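Local coordinates for DegV family protein (Eubacterium eligens, PDB 3FDJ) that is of unknown function but probably binds a fatty acid or similar lipid, at residues L42-H45 with R46-D49; A61-I65 with D66-E70; Q130-I133 with E134-K137; A214-D218 with A219-G223. All coordinates share one frame; numbering follows the deposited sequence. Where two conformers were deposited one is given.

Contact 1 of 4, residues L42-H45 with R46-D49; sequences LDIH and RMLD
The imidazole of H45 carries D49 OD1 over one face, offset toward the rim, at the N-terminus of helix 44-52, where D43 serves as the N-cap. Ring and carboxylate planes stand 64° apart, and H45 NE2 lies 3.7 Å from D49 OD2, so the two groups meet at a slant; a water bridges them, held by D49 OD2 and only weakly by NE2. The stronger partners lie outside: H45 ND1 bonds to E232 and D49 OD1 forms a salt bridge with R268. The guanidinium of R46 meets another water at its edge, in plane, 2.9 Å from NH1; this water also donates to D43 O, while NH1 pairs with E34.

The cap illustrates how a side chain replaces the missing preceding turn. A chi1 of 179° puts the D43 carboxylate across from its backbone N, where it folds back over the first turn and OD1 accepts from R46 N at 3.0 Å, almost straight but from above the carboxylate plane. D43 CG also rests 3.4 Å from R46 CB, whereas the charged end of the arginine leads elsewhere. From here the regular pattern takes over: M47 N donates to D43 O, L48 N to I44 O, and D49 N to H45 O.

F36 of strand 35-37 lies against L42, R46 and selenomethionine M47. The apolar side chains of I44 and L48, one turn apart, extend in a common direction and touch through I44 CG2 and L48 CD1 at 3.9 Å.

Contact 2 of 4, residues A61-I65 with D66-E70; sequences ACPGI and DAWLE
P63 lies over one face of the W68 indole at the N-terminus of helix 65-72, with G64 as the N-cap between them. The touch is a CH-pi contact: P63 CB stands 28° off the normal of the five-membered ring, offset toward the rim and 3.8 Å from W68 NE1. P63 CG reaches the six-membered part of the indole, 3.9 Å from CZ2 of W68, so the pyrrolidine spans both rings. A67 CB meets the same proline at P63 CB. Beside this, I65 and L69, one turn apart, lie alongside each other, I65 CG2 to L69 CD1 at 3.9 Å.

The backbone places the tryptophan: W68 N donates to G64 O at 3.2 Å in the first helical turn. Its chi1 of -72° then sets CG beside the backbone N, aiming the ring back toward the loop that follows strand 59-61. Farther out, V25 of strand 21-30 and V7 of strand 5-9 pack on the indole. Were an alanine to replace it, S93 would probably lose a hydrogen-bond donor and P63 would face a gap where the ring had been. That donor is W68 NE1, whose bond to S93 OG of helix 90-102 holds the ring in its orientation.

Contact 3 of 4, residues Q130-I133 with E134-K137; sequences QQMI and EEGK
A Schellman motif ends helix 120-134, joining its last turn to the residues that leave it, G136 and K137. G136 takes the positive phi (88°) that turns the chain; a CB there would collide with E135 O. K137 N reaches back to M132 O at 3.1 Å, enclosing the bond of smaller span, G136 N to I133 O, whose donor sits above the carbonyl plane.

Two amide-carboxylate pairs run along this turn, each four residues apart. Q130 CG lies opposite its backbone N (chi1 169°), and the chain, extended beyond it, carries NE2 to E134 OE2 at 3.1 Å. The oxygen is in the amide plane but met from above the carboxylate; the two planes are 73° apart. The same NH2 group also serves R18 O, so an alanine at Q130 would probably leave both that carbonyl and E134 OE2 without this donor. Q131 NE2 makes the matching bond to E135 OE2, also from above the carboxylate, but more bent and with the oxygen tilted out of the amide plane. E135 in turn uses OE1 for a salt bridge with K137 NZ, 3.0 Å away.

The lysine's aliphatic part lies over selenomethionine M132, which packs on I142 and I146 of helix 139-150; K137 CD is 3.8 Å from both M132 CB and CG.

Contact 4 of 4, residues A214-D218 with A219-G223; sequences ALLDD and AGYEG
Chi1 values of -72° at L216 and -175° at Y221 start the two side chains on matching courses across the Schellman motif that ends helix 205-219. In the leucine CG is beside the backbone N; in the tyrosine it is opposite that atom, which carries the ring away from the helix end. The touch is therefore made at the roots, L216 CB to Y221 CB at 3.9 Å, with L216 CD2 also near Y221 CB.

The backbone turn sets up this pairing. G220 has a positive phi (89°), at which a side chain would run into A219 O, and it swings the chain so that Y221 N returns to L216 O at 3.0 Å. Within that bond lies the one spanning fewer residues, G220 N to D217 O at 3.2 Å, its donor above the carbonyl plane. A219 N still donates to L215 O in helical fashion.

Beyond the turn the tyrosine ring is well surrounded. G223 N sits over the centre of one face, Y248 of helix 234-248 packs edge-to-face with it, and OH bonds to G224 O and T250. L216 meets I244 of the same helix and F156 of strand 153-159. A water bridges the two ends of the turn, donating to D217 O at 3.0 Å and to Y221 O at 2.7 Å.

Overall arrangement
Followed from the N terminus, the four contacts come strictly in series, none nested in or crossing another, and each closes just one local turn at a helix end. Contact 1 starts helix 44-52 and, through E34, E232 and R268, links the hairpin region of the first sheet to loops of the second half. Contact 2, its centre about 23 Å from that of contact 1, starts helix 65-72 after strand 59-61 and seats it against strand 21-30 and helix 90-102. Contacts 3 and 4 end helices 120-134 and 205-219, leading to helix 139-150 and strand 226-230; their nearest atoms are about 12 Å apart, and both lie across the chain's centre from contact 1.

Contact 1 of 4, residues L42-H45 with R46-D49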
ATOM      1  N   LEU A  42      -7.966  -5.984  14.556  1.00 16.81           N
ATOM      2  CA  LEU A  42      -9.040  -5.382  13.769  1.00 15.87           C
ATOM      3  C   LEU A  42      -9.940  -6.369  13.007  1.00 15.60           C
ATOM      4  O   LEU A  42      -9.466  -7.207  12.226  1.00 16.25           O
ATOM      5  CB  LEU A  42      -8.462  -4.360  12.785  1.00 15.67           C
ATOM      6  CG  LEU A  42      -9.468  -3.506  12.018  1.00 14.40           C
ATOM      7  CD1 LEU A  42     -10.371  -2.752  12.956  1.00 12.04           C
ATOM      8  CD2 LEU A  42      -8.697  -2.544  11.099  1.00 10.42           C
ATOM      9  N   ASP A  43     -11.248  -6.237  13.229  1.00 14.98           N
ATOM     10  CA  ASP A  43     -12.250  -6.977  12.478  1.00 14.80           C
ATOM     11  C   ASP A  43     -12.696  -6.089  11.311  1.00 13.90           C
ATOM     12  O   ASP A  43     -13.562  -5.232  11.449  1.00 13.20           O
ATOM     13  CB  ASP A  43     -13.438  -7.356  13.375  1.00 14.79           C
ATOM     14  CG  ASP A  43     -14.535  -8.117  12.617  1.00 17.08           C
ATOM     15  OD1 ASP A  43     -14.530  -8.131  11.365  1.00 19.25           O
ATOM     16  OD2 ASP A  43     -15.415  -8.711  13.277  1.00 19.28           O
ATOM     17  N   ILE A  44     -12.072  -6.296  10.168  1.00 14.22           N
ATOM     18  CA  ILE A  44     -12.264  -5.398   9.025  1.00 14.07           C
ATOM     19  C   ILE A  44     -13.663  -5.528   8.459  1.00 13.95           C
ATOM     20  O   ILE A  44     -14.273  -4.537   8.094  1.00 13.84           O
ATOM     21  CB  ILE A  44     -11.211  -5.653   7.937  1.00 14.01           C
ATOM     22  CG1 ILE A  44      -9.854  -5.140   8.408  1.00 14.57           C
ATOM     23  CG2 ILE A  44     -11.606  -4.973   6.623  1.00 13.52           C
ATOM     24  CD1 ILE A  44      -8.674  -5.692   7.654  1.00 14.10           C
ATOM     25  N   HIS A  45     -14.180  -6.753   8.414  1.00 14.73           N
ATOM     26  CA  HIS A  45     -15.529  -7.009   7.905  1.00 14.68           C
ATOM     27  C   HIS A  45     -16.567  -6.226   8.710  1.00 14.89           C
ATOM     28  O   HIS A  45     -17.462  -5.591   8.149  1.00 14.10           O
ATOM     29  CB  HIS A  45     -15.825  -8.511   7.943  1.00 15.46           C
ATOM     30  CG  HIS A  45     -17.144  -8.881   7.337  1.00 16.59           C
ATOM     31  ND1 HIS A  45     -17.347  -8.930   5.974  1.00 18.65           N
ATOM     32  CD2 HIS A  45     -18.329  -9.205   7.906  1.00 18.85           C
ATOM     33  CE1 HIS A  45     -18.603  -9.265   5.728  1.00 19.37           C
ATOM     34  NE2 HIS A  45     -19.220  -9.440   6.884  1.00 20.36           N
ATOM     35  N   ARG A  46     -16.421  -6.246  10.034  1.00 14.71           N
ATOM     36  CA  ARG A  46     -17.268  -5.466  10.921  1.00 14.87           C
ATOM     37  C   ARG A  46     -17.129  -3.950  10.678  1.00 14.58           C
ATOM     38  O   ARG A  46     -18.123  -3.216  10.653  1.00 14.11           O
ATOM     39  CB  ARG A  46     -16.948  -5.801  12.389  1.00 14.88           C
ATOM     40  CG  ARG A  46     -17.629  -4.891  13.400  1.00 16.80           C
ATOM     41  CD  ARG A  46     -17.352  -5.317  14.848  1.00 18.94           C
ATOM     42  NE  ARG A  46     -17.971  -4.388  15.790  1.00 19.78           N
ATOM     43  CZ  ARG A  46     -17.458  -3.218  16.176  1.00 21.24           C
ATOM     44  NH1 ARG A  46     -16.284  -2.787  15.724  1.00 20.35           N
ATOM     45  NH2 ARG A  46     -18.136  -2.460  17.031  1.00 21.36           N
HETATM   46  N   MSE A  47     -15.894  -3.482  10.521  1.00 14.51           N
HETATM   47  CA  MSE A  47     -15.665  -2.064  10.283  1.00 14.01           C
HETATM   48  C   MSE A  47     -16.354  -1.615   8.994  1.00 14.13           C
HETATM   49  O   MSE A  47     -16.996  -0.570   8.963  1.00 13.88           O
HETATM   50  CB  MSE A  47     -14.167  -1.764  10.185  1.00 13.61           C
HETATM   51  CG  MSE A  47     -13.868  -0.286  10.021  1.00 13.03           C
HETATM   52 SE   MSE A  47     -11.986   0.034   9.663  0.80 13.72          SE
HETATM   53  CE  MSE A  47     -11.864  -0.684   7.841  1.00 14.06           C
ATOM     54  N   LEU A  48     -16.193  -2.391   7.928  1.00 14.51           N
ATOM     55  CA  LEU A  48     -16.813  -2.050   6.651  1.00 14.90           C
ATOM     56  C   LEU A  48     -18.342  -2.025   6.769  1.00 15.36           C
ATOM     57  O   LEU A  48     -18.996  -1.165   6.172  1.00 14.68           O
ATOM     58  CB  LEU A  48     -16.376  -3.026   5.560  1.00 15.10           C
ATOM     59  CG  LEU A  48     -14.894  -2.967   5.154  1.00 14.57           C
ATOM     60  CD1 LEU A  48     -14.564  -4.099   4.193  1.00 15.51           C
ATOM     61  CD2 LEU A  48     -14.558  -1.624   4.550  1.00 14.83           C
ATOM     62  N   ASP A  49     -18.907  -2.971   7.521  1.00 16.27           N
ATOM     63  CA  ASP A  49     -20.350  -2.992   7.753  1.00 17.31           C
ATOM     64  C   ASP A  49     -20.787  -1.734   8.501  1.00 17.46           C
ATOM     65  O   ASP A  49     -21.815  -1.148   8.180  1.00 17.57           O
ATOM     66  CB  ASP A  49     -20.786  -4.249   8.542  1.00 17.90           C
ATOM     67  CG  ASP A  49     -20.860  -5.525   7.676  1.00 20.38           C
ATOM     68  OD1 ASP A  49     -20.589  -5.482   6.453  1.00 22.92           O
ATOM     69  OD2 ASP A  49     -21.201  -6.597   8.234  1.00 24.92           O
TER
HETATM   70  O   HOH W   1     -14.303  -3.700  13.770  1.00 16.87           O
HETATM   71  O   HOH W   2     -22.531  -8.637   7.084  1.00 36.62           O

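Contact 2 of 4, residues A61-I65 with D66-E70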
ATOM      1  N   ALA A  61      -5.864   8.676  10.616  1.00 11.34           N
ATOM      2  CA  ALA A  61      -4.757   9.366  11.274  1.00 11.62           C
ATOM      3  C   ALA A  61      -3.479   8.561  11.113  1.00 11.90           C
ATOM      4  O   ALA A  61      -3.502   7.330  11.183  1.00 10.82           O
ATOM      5  CB  ALA A  61      -5.062   9.553  12.746  1.00 11.50           C
ATOM      6  N   CYS A  62      -2.359   9.264  10.954  1.00 12.03           N
ATOM      7  CA  CYS A  62      -1.055   8.597  10.873  1.00 12.59           C
ATOM      8  C   CYS A  62      -0.619   8.138  12.278  1.00 11.48           C
ATOM      9  O   CYS A  62      -1.233   8.534  13.291  1.00 11.57           O
ATOM     10  CB  CYS A  62      -0.033   9.532  10.243  1.00 12.98           C
ATOM     11  SG  CYS A  62       0.392  10.873  11.295  1.00 20.78           S
ATOM     12  N   PRO A  63       0.431   7.299  12.370  1.00 11.21           N
ATOM     13  CA  PRO A  63       0.847   6.841  13.702  1.00 10.20           C
ATOM     14  C   PRO A  63       1.512   7.939  14.530  1.00 10.88           C
ATOM     15  O   PRO A  63       2.128   8.846  13.976  1.00  9.19           O
ATOM     16  CB  PRO A  63       1.895   5.766  13.389  1.00 10.76           C
ATOM     17  CG  PRO A  63       1.662   5.391  11.950  1.00 11.35           C
ATOM     18  CD  PRO A  63       1.220   6.663  11.307  1.00 10.95           C
ATOM     19  N   GLY A  64       1.397   7.828  15.845  1.00 10.64           N
ATOM     20  CA  GLY A  64       2.110   8.718  16.749  1.00 11.98           C
ATOM     21  C   GLY A  64       3.604   8.452  16.768  1.00 12.65           C
ATOM     22  O   GLY A  64       4.067   7.347  16.458  1.00 11.72           O
ATOM     23  N   ILE A  65       4.366   9.474  17.146  1.00 13.57           N
ATOM     24  CA  ILE A  65       5.813   9.301  17.270  1.00 14.32           C
ATOM     25  C   ILE A  65       6.147   8.147  18.213  1.00 14.36           C
ATOM     26  O   ILE A  65       7.092   7.385  17.944  1.00 15.12           O
ATOM     27  CB  ILE A  65       6.521  10.636  17.666  1.00 14.01           C
ATOM     28  CG1 ILE A  65       6.457  11.603  16.454  1.00 15.04           C
ATOM     29  CG2 ILE A  65       7.983  10.347  18.141  1.00 14.76           C
ATOM     30  CD1 ILE A  65       6.793  13.117  16.687  1.00 10.26           C
ATOM     31  N   ASP A  66       5.379   7.992  19.289  0.50 14.75           N
ATOM     32  CA  ASP A  66       5.604   6.908  20.253  0.50 15.21           C
ATOM     33  C   ASP A  66       5.466   5.509  19.628  0.50 14.18           C
ATOM     34  O   ASP A  66       6.243   4.607  19.944  0.50 13.49           O
ATOM     35  CB  ASP A  66       4.655   7.024  21.458  0.50 15.95           C
ATOM     36  CG  ASP A  66       5.061   8.123  22.434  0.50 18.38           C
ATOM     37  OD1 ASP A  66       6.261   8.464  22.504  0.50 22.94           O
ATOM     38  OD2 ASP A  66       4.175   8.645  23.140  0.50 22.25           O
ATOM     39  N   ALA A  67       4.485   5.334  18.745  1.00 13.35           N
ATOM     40  CA  ALA A  67       4.290   4.054  18.043  1.00 12.63           C
ATOM     41  C   ALA A  67       5.455   3.722  17.125  1.00 11.18           C
ATOM     42  O   ALA A  67       5.897   2.566  17.033  1.00 10.10           O
ATOM     43  CB  ALA A  67       2.977   4.076  17.242  1.00 13.20           C
ATOM     44  N   TRP A  68       5.963   4.729  16.416  1.00 10.37           N
ATOM     45  CA  TRP A  68       7.157   4.518  15.597  1.00  9.24           C
ATOM     46  C   TRP A  68       8.334   4.114  16.466  1.00  9.50           C
ATOM     47  O   TRP A  68       9.035   3.171  16.146  1.00  9.18           O
ATOM     48  CB  TRP A  68       7.525   5.767  14.817  1.00  9.64           C
ATOM     49  CG  TRP A  68       6.639   6.118  13.672  1.00  8.26           C
ATOM     50  CD1 TRP A  68       5.825   7.227  13.576  1.00 10.77           C
ATOM     51  CD2 TRP A  68       6.497   5.421  12.437  1.00  9.63           C
ATOM     52  NE1 TRP A  68       5.189   7.244  12.360  1.00 11.53           N
ATOM     53  CE2 TRP A  68       5.584   6.152  11.640  1.00  9.17           C
ATOM     54  CE3 TRP A  68       7.046   4.248  11.917  1.00 11.30           C
ATOM     55  CZ2 TRP A  68       5.198   5.728  10.367  1.00 10.13           C
ATOM     56  CZ3 TRP A  68       6.667   3.845  10.658  1.00 11.97           C
ATOM     57  CH2 TRP A  68       5.766   4.591   9.891  1.00 11.19           C
ATOM     58  N   LEU A  69       8.564   4.825  17.563  1.00 10.40           N
ATOM     59  CA  LEU A  69       9.715   4.525  18.421  1.00 10.73           C
ATOM     60  C   LEU A  69       9.650   3.120  18.970  1.00 11.76           C
ATOM     61  O   LEU A  69      10.659   2.424  18.994  1.00 11.15           O
ATOM     62  CB  LEU A  69       9.840   5.546  19.558  1.00 11.01           C
ATOM     63  CG  LEU A  69      10.214   6.959  19.099  1.00 11.17           C
ATOM     64  CD1 LEU A  69      10.201   7.921  20.313  1.00 12.01           C
ATOM     65  CD2 LEU A  69      11.597   6.978  18.420  1.00 10.79           C
ATOM     66  N   GLU A  70       8.457   2.697  19.377  1.00 13.35           N
ATOM     67  CA  GLU A  70       8.251   1.326  19.850  1.00 14.72           C
ATOM     68  C   GLU A  70       8.651   0.344  18.746  1.00 14.40           C
ATOM     69  O   GLU A  70       9.340  -0.639  19.004  1.00 14.22           O
ATOM     70  CB  GLU A  70       6.796   1.109  20.256  1.00 15.44           C
ATOM     71  CG  GLU A  70       6.506  -0.262  20.841  1.00 20.85           C
ATOM     72  CD  GLU A  70       5.065  -0.428  21.315  1.00 26.29           C
ATOM     73  OE1 GLU A  70       4.119  -0.074  20.566  1.00 29.33           O
ATOM     74  OE2 GLU A  70       4.885  -0.940  22.436  1.00 31.03           O
TER

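Contact 3 of 4, residues Q130-I133 with E134-K137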
ATOM      1  N   GLN A 130      14.326  -7.023   1.800  1.00  8.23           N
ATOM      2  CA  GLN A 130      14.614  -8.332   2.356  1.00  8.59           C
ATOM      3  C   GLN A 130      15.585  -9.120   1.487  1.00  8.63           C
ATOM      4  O   GLN A 130      16.575  -9.661   1.988  1.00  8.51           O
ATOM      5  CB  GLN A 130      13.324  -9.135   2.529  1.00  8.96           C
ATOM      6  CG  GLN A 130      13.586 -10.602   2.862  1.00 11.47           C
ATOM      7  CD  GLN A 130      12.309 -11.354   3.148  1.00 14.70           C
ATOM      8  OE1 GLN A 130      11.212 -10.833   2.933  1.00 14.71           O
ATOM      9  NE2 GLN A 130      12.446 -12.567   3.659  1.00 16.22           N
ATOM     10  N   GLN A 131      15.312  -9.174   0.187  1.00  8.44           N
ATOM     11  CA  GLN A 131      16.189  -9.873  -0.751  1.00  9.32           C
ATOM     12  C   GLN A 131      17.641  -9.348  -0.703  1.00  8.99           C
ATOM     13  O   GLN A 131      18.600 -10.135  -0.686  1.00  8.52           O
ATOM     14  CB  GLN A 131      15.652  -9.779  -2.179  1.00  9.89           C
ATOM     15  CG  GLN A 131      16.426 -10.650  -3.145  1.00 13.66           C
ATOM     16  CD  GLN A 131      15.897 -10.563  -4.543  1.00 19.03           C
ATOM     17  OE1 GLN A 131      14.707 -10.812  -4.785  1.00 21.78           O
ATOM     18  NE2 GLN A 131      16.766 -10.181  -5.483  1.00 22.81           N
HETATM   19  N   MSE A 132      17.807  -8.029  -0.679  1.00  9.45           N
HETATM   20  CA  MSE A 132      19.155  -7.459  -0.642  1.00  9.98           C
HETATM   21  C   MSE A 132      19.868  -7.738   0.672  1.00 10.45           C
HETATM   22  O   MSE A 132      21.073  -8.027   0.685  1.00 10.60           O
HETATM   23  CB  MSE A 132      19.115  -5.966  -0.963  1.00 10.43           C
HETATM   24  CG  MSE A 132      18.761  -5.711  -2.413  1.00 12.29           C
HETATM   25 SE   MSE A 132      19.002  -3.789  -2.797  0.80 22.11          SE
HETATM   26  CE  MSE A 132      17.532  -3.261  -2.162  1.00  6.92           C
ATOM     27  N   ILE A 133      19.129  -7.684   1.770  1.00 10.41           N
ATOM     28  CA  ILE A 133      19.665  -8.068   3.066  1.00 11.50           C
ATOM     29  C   ILE A 133      20.122  -9.531   3.051  1.00 12.12           C
ATOM     30  O   ILE A 133      21.217  -9.853   3.538  1.00 11.93           O
ATOM     31  CB  ILE A 133      18.642  -7.812   4.193  1.00 11.53           C
ATOM     32  CG1 ILE A 133      18.435  -6.311   4.363  1.00 11.87           C
ATOM     33  CG2 ILE A 133      19.108  -8.454   5.531  1.00 13.11           C
ATOM     34  CD1 ILE A 133      17.257  -5.934   5.270  1.00 12.64           C
ATOM     35  N   GLU A 134      19.311 -10.414   2.470  1.00 12.12           N
ATOM     36  CA  GLU A 134      19.658 -11.831   2.390  1.00 13.37           C
ATOM     37  C   GLU A 134      20.844 -12.095   1.467  1.00 13.56           C
ATOM     38  O   GLU A 134      21.579 -13.065   1.655  1.00 13.58           O
ATOM     39  CB  GLU A 134      18.449 -12.643   1.941  1.00 13.87           C
ATOM     40  CG  GLU A 134      17.335 -12.612   2.971  1.00 16.84           C
ATOM     41  CD  GLU A 134      16.088 -13.339   2.522  1.00 22.93           C
ATOM     42  OE1 GLU A 134      15.897 -13.511   1.293  1.00 26.17           O
ATOM     43  OE2 GLU A 134      15.295 -13.730   3.407  1.00 26.47           O
ATOM     44  N   GLU A 135      21.021 -11.236   0.468  1.00 13.56           N
ATOM     45  CA  GLU A 135      22.179 -11.301  -0.427  1.00 14.42           C
ATOM     46  C   GLU A 135      23.471 -10.806   0.243  1.00 14.39           C
ATOM     47  O   GLU A 135      24.541 -10.953  -0.342  1.00 14.93           O
ATOM     48  CB  GLU A 135      21.908 -10.503  -1.717  1.00 14.64           C
ATOM     49  CG  GLU A 135      20.953 -11.194  -2.680  1.00 16.60           C
ATOM     50  CD  GLU A 135      20.375 -10.269  -3.753  1.00 20.94           C
ATOM     51  OE1 GLU A 135      20.611  -9.038  -3.712  1.00 20.68           O
ATOM     52  OE2 GLU A 135      19.656 -10.787  -4.642  1.00 22.63           O
ATOM     53  N   GLY A 136      23.379 -10.244   1.447  1.00 13.78           N
ATOM     54  CA  GLY A 136      24.541  -9.778   2.200  1.00 14.22           C
ATOM     55  C   GLY A 136      24.948  -8.343   1.895  1.00 14.01           C
ATOM     56  O   GLY A 136      26.049  -7.924   2.217  1.00 14.23           O
ATOM     57  N   LYS A 137      24.062  -7.569   1.287  1.00 14.42           N
ATOM     58  CA  LYS A 137      24.388  -6.198   0.960  1.00 14.19           C
ATOM     59  C   LYS A 137      24.448  -5.362   2.234  1.00 14.58           C
ATOM     60  O   LYS A 137      23.728  -5.626   3.198  1.00 14.46           O
ATOM     61  CB  LYS A 137      23.406  -5.655  -0.069  1.00 14.70           C
ATOM     62  CG  LYS A 137      23.694  -6.243  -1.454  1.00 16.31           C
ATOM     63  CD  LYS A 137      22.574  -6.061  -2.440  1.00 19.00           C
ATOM     64  CE  LYS A 137      23.076  -6.425  -3.849  1.00 19.35           C
ATOM     65  NZ  LYS A 137      23.348  -7.875  -4.029  1.00 17.00           N
TER
HETATM   66  O   HOH W   3      18.781  -7.868  -5.036  1.00 44.80           O
HETATM   67  O   HOH W   4      23.091  -7.926   4.583  1.00 18.40           O

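Contact 4 of 4, residues A214-D218 with A219-G223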
ATOM      1  N   ALA A 214      -3.589  -3.958 -21.174  1.00 11.98           N
ATOM      2  CA  ALA A 214      -3.069  -2.863 -21.994  1.00 11.53           C
ATOM      3  C   ALA A 214      -2.152  -1.925 -21.161  1.00 11.25           C
ATOM      4  O   ALA A 214      -1.077  -1.515 -21.618  1.00 11.51           O
ATOM      5  CB  ALA A 214      -4.216  -2.077 -22.655  1.00 11.35           C
ATOM      6  N   LEU A 215      -2.565  -1.625 -19.936  1.00 10.67           N
ATOM      7  CA  LEU A 215      -1.780  -0.765 -19.032  1.00 11.58           C
ATOM      8  C   LEU A 215      -0.436  -1.410 -18.658  1.00 11.83           C
ATOM      9  O   LEU A 215       0.620  -0.740 -18.683  1.00 10.89           O
ATOM     10  CB  LEU A 215      -2.575  -0.434 -17.776  1.00 11.07           C
ATOM     11  CG  LEU A 215      -3.777   0.490 -17.963  1.00 13.04           C
ATOM     12  CD1 LEU A 215      -4.680   0.475 -16.736  1.00 11.97           C
ATOM     13  CD2 LEU A 215      -3.334   1.911 -18.306  1.00 13.42           C
ATOM     14  N   LEU A 216      -0.476  -2.708 -18.338  1.00 11.98           N
ATOM     15  CA  LEU A 216       0.728  -3.439 -17.995  1.00 11.26           C
ATOM     16  C   LEU A 216       1.705  -3.481 -19.180  1.00 11.47           C
ATOM     17  O   LEU A 216       2.894  -3.252 -18.990  1.00 11.01           O
ATOM     18  CB  LEU A 216       0.389  -4.840 -17.510  1.00 11.38           C
ATOM     19  CG  LEU A 216      -0.248  -4.854 -16.111  1.00 12.05           C
ATOM     20  CD1 LEU A 216      -0.882  -6.224 -15.804  1.00 12.69           C
ATOM     21  CD2 LEU A 216       0.756  -4.471 -15.037  1.00 12.09           C
ATOM     22  N   ASP A 217       1.193  -3.764 -20.382  1.00 11.20           N
ATOM     23  CA  ASP A 217       1.995  -3.747 -21.605  1.00 12.72           C
ATOM     24  C   ASP A 217       2.713  -2.396 -21.775  1.00 12.78           C
ATOM     25  O   ASP A 217       3.936  -2.332 -21.992  1.00 12.34           O
ATOM     26  CB  ASP A 217       1.127  -3.990 -22.857  1.00 13.42           C
ATOM     27  CG  ASP A 217       0.660  -5.447 -23.005  1.00 16.78           C
ATOM     28  OD1 ASP A 217       1.125  -6.343 -22.258  1.00 20.89           O
ATOM     29  OD2 ASP A 217      -0.195  -5.706 -23.891  1.00 20.06           O
ATOM     30  N   ASP A 218       1.943  -1.319 -21.694  1.00 11.80           N
ATOM     31  CA  ASP A 218       2.506   0.021 -21.849  1.00 13.00           C
ATOM     32  C   ASP A 218       3.495   0.369 -20.736  1.00 12.39           C
ATOM     33  O   ASP A 218       4.449   1.100 -20.965  1.00 11.87           O
ATOM     34  CB  ASP A 218       1.400   1.057 -21.879  1.00 13.41           C
ATOM     35  CG  ASP A 218       0.678   1.101 -23.213  1.00 20.72           C
ATOM     36  OD1 ASP A 218       1.027   0.316 -24.136  1.00 26.05           O
ATOM     37  OD2 ASP A 218      -0.248   1.941 -23.343  1.00 27.12           O
ATOM     38  N   ALA A 219       3.261  -0.151 -19.534  1.00 10.25           N
ATOM     39  CA  ALA A 219       4.132   0.110 -18.390  1.00 10.14           C
ATOM     40  C   ALA A 219       5.473  -0.636 -18.469  1.00 10.42           C
ATOM     41  O   ALA A 219       6.381  -0.348 -17.690  1.00 11.52           O
ATOM     42  CB  ALA A 219       3.410  -0.262 -17.081  1.00  9.56           C
ATOM     43  N   GLY A 220       5.605  -1.587 -19.385  1.00  9.67           N
ATOM     44  CA  GLY A 220       6.842  -2.361 -19.496  1.00  9.75           C
ATOM     45  C   GLY A 220       6.862  -3.601 -18.617  1.00  9.76           C
ATOM     46  O   GLY A 220       7.934  -4.138 -18.313  1.00 10.05           O
ATOM     47  N   TYR A 221       5.682  -4.092 -18.250  1.00  9.78           N
ATOM     48  CA  TYR A 221       5.581  -5.343 -17.492  1.00  9.92           C
ATOM     49  C   TYR A 221       5.997  -6.505 -18.381  1.00 10.82           C
ATOM     50  O   TYR A 221       5.546  -6.621 -19.528  1.00 10.78           O
ATOM     51  CB  TYR A 221       4.169  -5.575 -16.954  1.00 10.01           C
ATOM     52  CG  TYR A 221       4.119  -6.803 -16.080  1.00  9.50           C
ATOM     53  CD1 TYR A 221       4.824  -6.853 -14.882  1.00  9.24           C
ATOM     54  CD2 TYR A 221       3.376  -7.924 -16.451  1.00 10.84           C
ATOM     55  CE1 TYR A 221       4.797  -7.971 -14.080  1.00  8.84           C
ATOM     56  CE2 TYR A 221       3.340  -9.049 -15.655  1.00 11.09           C
ATOM     57  CZ  TYR A 221       4.045  -9.065 -14.461  1.00 12.08           C
ATOM     58  OH  TYR A 221       4.040 -10.181 -13.663  1.00 11.67           O
ATOM     59  N   GLU A 222       6.887  -7.349 -17.857  1.00 11.36           N
ATOM     60  CA  GLU A 222       7.411  -8.499 -18.587  1.00 12.35           C
ATOM     61  C   GLU A 222       7.437  -9.789 -17.747  1.00 12.22           C
ATOM     62  O   GLU A 222       8.344 -10.622 -17.877  1.00 12.83           O
ATOM     63  CB  GLU A 222       8.821  -8.162 -19.096  1.00 13.45           C
ATOM     64  CG  GLU A 222       8.796  -7.166 -20.240  1.00 17.22           C
ATOM     65  CD  GLU A 222      10.156  -6.936 -20.892  1.00 22.08           C
ATOM     66  OE1 GLU A 222      11.185  -7.390 -20.318  1.00 22.98           O
ATOM     67  OE2 GLU A 222      10.177  -6.281 -21.973  1.00 22.94           O
ATOM     68  N   GLY A 223       6.458  -9.954 -16.870  1.00 11.38           N
ATOM     69  CA  GLY A 223       6.327 -11.198 -16.120  1.00 10.96           C
ATOM     70  C   GLY A 223       7.038 -11.275 -14.778  1.00 10.53           C
ATOM     71  O   GLY A 223       7.169 -12.353 -14.230  1.00 10.38           O
TER
HETATM   72  O   HOH W   5       5.550  -4.803 -21.562  1.00 17.92           O